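PDB 1CBY: type-2Aa cytolytic delta-endotoxin from Bacillus thuringiensis serovar kyushuensis, which kills larvae of mosquitoes and other flies by perforating the membranes of their midgut epithelial cells. Local coordinates for residues A[107-119]-A[132-144]. Sequence-based numbering, arbitrary orientation.
Sequences ISVMVEQLKKIIQ and WNSVEATIKGTFT
Phe143 lies with one ring face under the methyl end of Met110, whose CE sits 3.6 Å from the ring centroid and 16° off its normal; SD stands over the same face in a Met-aromatic contact. The bend at the end of the Met110 chain (chi3 59°) turns the methyl onto the ring, while CG2 of Thr142 lies against the opposite face. The Leu114 and Phe143 side chains come from opposite directions, and Leu114 CD1 meets CE2 and CZ of the ring obliquely. Ile139 fills the middle of the interface: its CG2 branch is 3.8 Å from Val111 CG1 and equally close to Leu114 CD1, and its CD1 meets CD1 of Ile118. The axes of segments 107-119 and 132-141 approach to 9.6 Å, 129° between their N-to-C directions; in this Cyt toxin fold these consecutive, splayed helices pack on the central beta-sheet, Met110 and Phe143 touching strand 210-225 (Tyr213, Val215). Along the polar margin Lys115 runs fully extended across Glu136, its NZ making a weak hydrogen bond to Trp132 O (3.3 Å) and a long salt bridge to Glu136 OE2 (3.7 Å). Lys140 lays CG against Val111, while its NZ forms a salt bridge with Asp147 and a hydrogen bond with Thr148, both of the second subunit.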
loop_
_atom_site.group_PDB
_atom_site.type_symbol
_atom_site.label_atom_id
_atom_site.label_comp_id
_atom_site.label_asym_id
_atom_site.label_seq_id
_atom_site.Cartn_x
_atom_site.Cartn_y
_atom_site.Cartn_z
ATOM N N ILE A 107 -18.243 2.341 -11.330
ATOM C CA ILE A 107 -16.843 2.022 -11.077
ATOM C C ILE A 107 -16.616 0.563 -10.688
ATOM O O ILE A 107 -15.651 -0.055 -11.147
ATOM C CB ILE A 107 -16.221 2.983 -10.034
ATOM C CG1 ILE A 107 -16.308 4.426 -10.554
ATOM C CG2 ILE A 107 -14.764 2.611 -9.763
ATOM C CD1 ILE A 107 -15.880 5.476 -9.558
ATOM N N SER A 108 -17.520 -0.006 -9.895
ATOM C CA SER A 108 -17.383 -1.404 -9.488
ATOM C C SER A 108 -17.225 -2.312 -10.707
ATOM O O SER A 108 -16.252 -3.059 -10.820
ATOM C CB SER A 108 -18.602 -1.848 -8.675
ATOM O OG SER A 108 -19.795 -1.681 -9.421
ATOM N N VAL A 109 -18.151 -2.187 -11.647
ATOM C CA VAL A 109 -18.131 -3.002 -12.852
ATOM C C VAL A 109 -16.866 -2.789 -13.671
ATOM O O VAL A 109 -16.294 -3.749 -14.200
ATOM C CB VAL A 109 -19.355 -2.719 -13.747
ATOM C CG1 VAL A 109 -19.416 -3.731 -14.876
ATOM C CG2 VAL A 109 -20.636 -2.762 -12.922
ATOM N N MET A 110 -16.422 -1.539 -13.763
ATOM C CA MET A 110 -15.223 -1.200 -14.533
ATOM C C MET A 110 -13.967 -1.868 -13.992
ATOM O O MET A 110 -13.138 -2.355 -14.762
ATOM C CB MET A 110 -15.037 0.318 -14.597
ATOM C CG MET A 110 -13.798 0.766 -15.355
ATOM S SD MET A 110 -13.878 2.511 -15.795
ATOM C CE MET A 110 -14.047 3.257 -14.193
ATOM N N VAL A 111 -13.837 -1.921 -12.672
ATOM C CA VAL A 111 -12.674 -2.544 -12.051
ATOM C C VAL A 111 -12.533 -4.011 -12.476
ATOM O O VAL A 111 -11.421 -4.500 -12.704
ATOM C CB VAL A 111 -12.755 -2.446 -10.513
ATOM C CG1 VAL A 111 -11.614 -3.212 -9.863
ATOM C CG2 VAL A 111 -12.708 -0.995 -10.095
ATOM N N GLU A 112 -13.667 -4.699 -12.596
ATOM C CA GLU A 112 -13.692 -6.102 -12.998
ATOM C C GLU A 112 -13.186 -6.279 -14.420
ATOM O O GLU A 112 -12.392 -7.177 -14.690
ATOM C CB GLU A 112 -15.102 -6.672 -12.872
ATOM C CG GLU A 112 -15.593 -6.794 -11.437
ATOM C CD GLU A 112 -17.029 -7.280 -11.347
ATOM O OE1 GLU A 112 -17.828 -6.984 -12.265
ATOM O OE2 GLU A 112 -17.360 -7.956 -10.352
ATOM N N GLN A 113 -13.640 -5.426 -15.330
ATOM C CA GLN A 113 -13.196 -5.506 -16.716
ATOM C C GLN A 113 -11.682 -5.347 -16.785
ATOM O O GLN A 113 -10.987 -6.194 -17.348
ATOM C CB GLN A 113 -13.853 -4.414 -17.561
ATOM C CG GLN A 113 -14.605 -4.925 -18.781
ATOM C CD GLN A 113 -13.740 -5.705 -19.762
ATOM O OE1 GLN A 113 -13.317 -5.178 -20.790
ATOM N NE2 GLN A 113 -13.510 -6.978 -19.467
ATOM N N LEU A 114 -11.177 -4.279 -16.174
ATOM C CA LEU A 114 -9.747 -3.989 -16.172
ATOM C C LEU A 114 -8.919 -5.100 -15.529
ATOM O O LEU A 114 -7.842 -5.441 -16.023
ATOM C CB LEU A 114 -9.475 -2.652 -15.477
ATOM C CG LEU A 114 -10.209 -1.431 -16.049
ATOM C CD1 LEU A 114 -9.910 -0.218 -15.202
ATOM C CD2 LEU A 114 -9.814 -1.184 -17.492
ATOM N N LYS A 115 -9.427 -5.677 -14.442
ATOM C CA LYS A 115 -8.733 -6.762 -13.751
ATOM C C LYS A 115 -8.611 -7.979 -14.674
ATOM O O LYS A 115 -7.605 -8.695 -14.665
ATOM C CB LYS A 115 -9.492 -7.140 -12.482
ATOM C CG LYS A 115 -8.827 -8.224 -11.658
ATOM C CD LYS A 115 -9.669 -8.582 -10.443
ATOM C CE LYS A 115 -8.842 -9.336 -9.414
ATOM N NZ LYS A 115 -9.584 -9.490 -8.131
ATOM N N LYS A 116 -9.637 -8.196 -15.485
ATOM C CA LYS A 116 -9.663 -9.310 -16.418
ATOM C C LYS A 116 -8.705 -9.023 -17.574
ATOM O O LYS A 116 -8.040 -9.927 -18.084
ATOM C CB LYS A 116 -11.090 -9.517 -16.931
ATOM C CG LYS A 116 -11.360 -10.881 -17.535
ATOM C CD LYS A 116 -12.825 -11.009 -17.918
ATOM C CE LYS A 116 -13.172 -12.420 -18.360
ATOM N NZ LYS A 116 -12.467 -12.824 -19.604
ATOM N N ILE A 117 -8.631 -7.758 -17.980
ATOM C CA ILE A 117 -7.739 -7.355 -19.062
ATOM C C ILE A 117 -6.285 -7.462 -18.604
ATOM O O ILE A 117 -5.409 -7.847 -19.377
ATOM C CB ILE A 117 -8.050 -5.926 -19.542
ATOM C CG1 ILE A 117 -9.486 -5.867 -20.071
ATOM C CG2 ILE A 117 -7.079 -5.512 -20.637
ATOM C CD1 ILE A 117 -9.943 -4.493 -20.494
ATOM N N ILE A 118 -6.033 -7.131 -17.343
ATOM C CA ILE A 118 -4.689 -7.225 -16.780
ATOM C C ILE A 118 -4.287 -8.701 -16.760
ATOM O O ILE A 118 -3.200 -9.064 -17.209
ATOM C CB ILE A 118 -4.639 -6.652 -15.340
ATOM C CG1 ILE A 118 -4.827 -5.136 -15.375
ATOM C CG2 ILE A 118 -3.322 -7.008 -14.653
ATOM C CD1 ILE A 118 -4.850 -4.509 -14.013
ATOM N N GLN A 119 -5.185 -9.547 -16.259
ATOM C CA GLN A 119 -4.950 -10.986 -16.189
ATOM C C GLN A 119 -4.520 -11.499 -17.566
ATOM O O GLN A 119 -3.541 -12.241 -17.695
ATOM C CB GLN A 119 -6.228 -11.702 -15.737
ATOM C CG GLN A 119 -6.086 -13.210 -15.586
ATOM C CD GLN A 119 -7.425 -13.922 -15.514
ATOM O OE1 GLN A 119 -8.279 -13.747 -16.384
ATOM N NE2 GLN A 119 -7.612 -14.736 -14.483
ATOM N N TRP A 132 -3.899 -11.068 -6.383
ATOM C CA TRP A 132 -5.068 -10.575 -7.098
ATOM C C TRP A 132 -5.873 -9.546 -6.307
ATOM O O TRP A 132 -6.606 -8.738 -6.884
ATOM C CB TRP A 132 -5.922 -11.740 -7.586
ATOM C CG TRP A 132 -5.211 -12.512 -8.634
ATOM C CD1 TRP A 132 -4.709 -13.773 -8.523
ATOM C CD2 TRP A 132 -4.845 -12.044 -9.937
ATOM N NE1 TRP A 132 -4.042 -14.117 -9.672
ATOM C CE2 TRP A 132 -4.107 -13.076 -10.557
ATOM C CE3 TRP A 132 -5.062 -10.848 -10.638
ATOM C CZ2 TRP A 132 -3.584 -12.952 -11.844
ATOM C CZ3 TRP A 132 -4.543 -10.724 -11.920
ATOM C CH2 TRP A 132 -3.810 -11.773 -12.508
ATOM N N ASN A 133 -5.721 -9.562 -4.987
ATOM C CA ASN A 133 -6.395 -8.587 -4.141
ATOM C C ASN A 133 -5.630 -7.277 -4.287
ATOM O O ASN A 133 -6.229 -6.208 -4.356
ATOM C CB ASN A 133 -6.403 -9.032 -2.677
ATOM C CG ASN A 133 -7.554 -9.972 -2.351
ATOM O OD1 ASN A 133 -7.595 -10.549 -1.265
ATOM N ND2 ASN A 133 -8.493 -10.127 -3.280
ATOM N N SER A 134 -4.304 -7.372 -4.365
ATOM C CA SER A 134 -3.452 -6.200 -4.535
ATOM C C SER A 134 -3.795 -5.569 -5.874
ATOM O O SER A 134 -3.978 -4.358 -5.973
ATOM C CB SER A 134 -1.974 -6.591 -4.517
ATOM O OG SER A 134 -1.617 -7.142 -3.260
ATOM N N VAL A 135 -3.925 -6.409 -6.895
ATOM C CA VAL A 135 -4.270 -5.940 -8.226
ATOM C C VAL A 135 -5.613 -5.220 -8.228
ATOM O O VAL A 135 -5.729 -4.125 -8.774
ATOM C CB VAL A 135 -4.318 -7.097 -9.238
ATOM C CG1 VAL A 135 -4.912 -6.622 -10.548
ATOM C CG2 VAL A 135 -2.920 -7.635 -9.471
ATOM N N GLU A 136 -6.621 -5.822 -7.606
ATOM C CA GLU A 136 -7.947 -5.218 -7.565
ATOM C C GLU A 136 -7.954 -3.928 -6.751
ATOM O O GLU A 136 -8.524 -2.916 -7.179
ATOM C CB GLU A 136 -8.971 -6.200 -7.007
ATOM C CG GLU A 136 -10.408 -5.818 -7.322
ATOM C CD GLU A 136 -11.410 -6.775 -6.724
ATOM O OE1 GLU A 136 -11.217 -7.177 -5.562
ATOM O OE2 GLU A 136 -12.393 -7.121 -7.410
ATOM N N ALA A 137 -7.312 -3.962 -5.586
ATOM C CA ALA A 137 -7.232 -2.788 -4.722
ATOM C C ALA A 137 -6.583 -1.625 -5.486
ATOM O O ALA A 137 -7.101 -0.507 -5.486
ATOM C CB ALA A 137 -6.443 -3.110 -3.487
ATOM N N THR A 138 -5.476 -1.906 -6.164
ATOM C CA THR A 138 -4.766 -0.912 -6.952
ATOM C C THR A 138 -5.662 -0.338 -8.058
ATOM O O THR A 138 -5.703 0.880 -8.263
ATOM C CB THR A 138 -3.486 -1.522 -7.574
ATOM O OG1 THR A 138 -2.546 -1.833 -6.535
ATOM C CG2 THR A 138 -2.843 -0.568 -8.547
ATOM N N ILE A 139 -6.402 -1.205 -8.746
ATOM C CA ILE A 139 -7.287 -0.754 -9.818
ATOM C C ILE A 139 -8.363 0.162 -9.252
ATOM O O ILE A 139 -8.621 1.231 -9.800
ATOM C CB ILE A 139 -7.930 -1.936 -10.583
ATOM C CG1 ILE A 139 -6.838 -2.814 -11.190
ATOM C CG2 ILE A 139 -8.812 -1.425 -11.719
ATOM C CD1 ILE A 139 -5.847 -2.043 -12.030
ATOM N N LYS A 140 -8.945 -0.229 -8.125
ATOM C CA LYS A 140 -9.971 0.582 -7.482
ATOM C C LYS A 140 -9.400 1.959 -7.137
ATOM O O LYS A 140 -10.070 2.980 -7.301
ATOM C CB LYS A 140 -10.465 -0.089 -6.197
ATOM C CG LYS A 140 -11.302 -1.335 -6.389
ATOM C CD LYS A 140 -11.763 -1.856 -5.036
ATOM C CE LYS A 140 -12.669 -3.065 -5.153
ATOM N NZ LYS A 140 -13.059 -3.551 -3.800
ATOM N N GLY A 141 -8.153 1.973 -6.673
ATOM C CA GLY A 141 -7.492 3.211 -6.295
ATOM C C GLY A 141 -7.226 4.143 -7.463
ATOM O O GLY A 141 -6.916 5.314 -7.270
ATOM N N THR A 142 -7.332 3.616 -8.676
ATOM C CA THR A 142 -7.115 4.408 -9.875
ATOM C C THR A 142 -8.349 5.263 -10.166
ATOM O O THR A 142 -8.275 6.233 -10.918
ATOM C CB THR A 142 -6.811 3.485 -11.081
ATOM O OG1 THR A 142 -5.624 2.728 -10.811
ATOM C CG2 THR A 142 -6.613 4.289 -12.361
ATOM N N PHE A 143 -9.481 4.920 -9.554
ATOM C CA PHE A 143 -10.713 5.665 -9.792
ATOM C C PHE A 143 -11.382 6.207 -8.534
ATOM O O PHE A 143 -12.220 7.102 -8.623
ATOM C CB PHE A 143 -11.718 4.800 -10.567
ATOM C CG PHE A 143 -11.178 4.249 -11.860
ATOM C CD1 PHE A 143 -11.215 5.005 -13.028
ATOM C CD2 PHE A 143 -10.605 2.984 -11.904
ATOM C CE1 PHE A 143 -10.686 4.510 -14.217
ATOM C CE2 PHE A 143 -10.074 2.483 -13.086
ATOM C CZ PHE A 143 -10.114 3.250 -14.246
ATOM N N THR A 144 -11.034 5.656 -7.374
ATOM C CA THR A 144 -11.630 6.086 -6.110
ATOM C C THR A 144 -10.569 6.536 -5.110
ATOM O O THR A 144 -9.388 6.200 -5.239
ATOM C CB THR A 144 -12.512 4.960 -5.451
ATOM O OG1 THR A 144 -11.753 3.748 -5.314
ATOM C CG2 THR A 144 -13.758 4.682 -6.283
#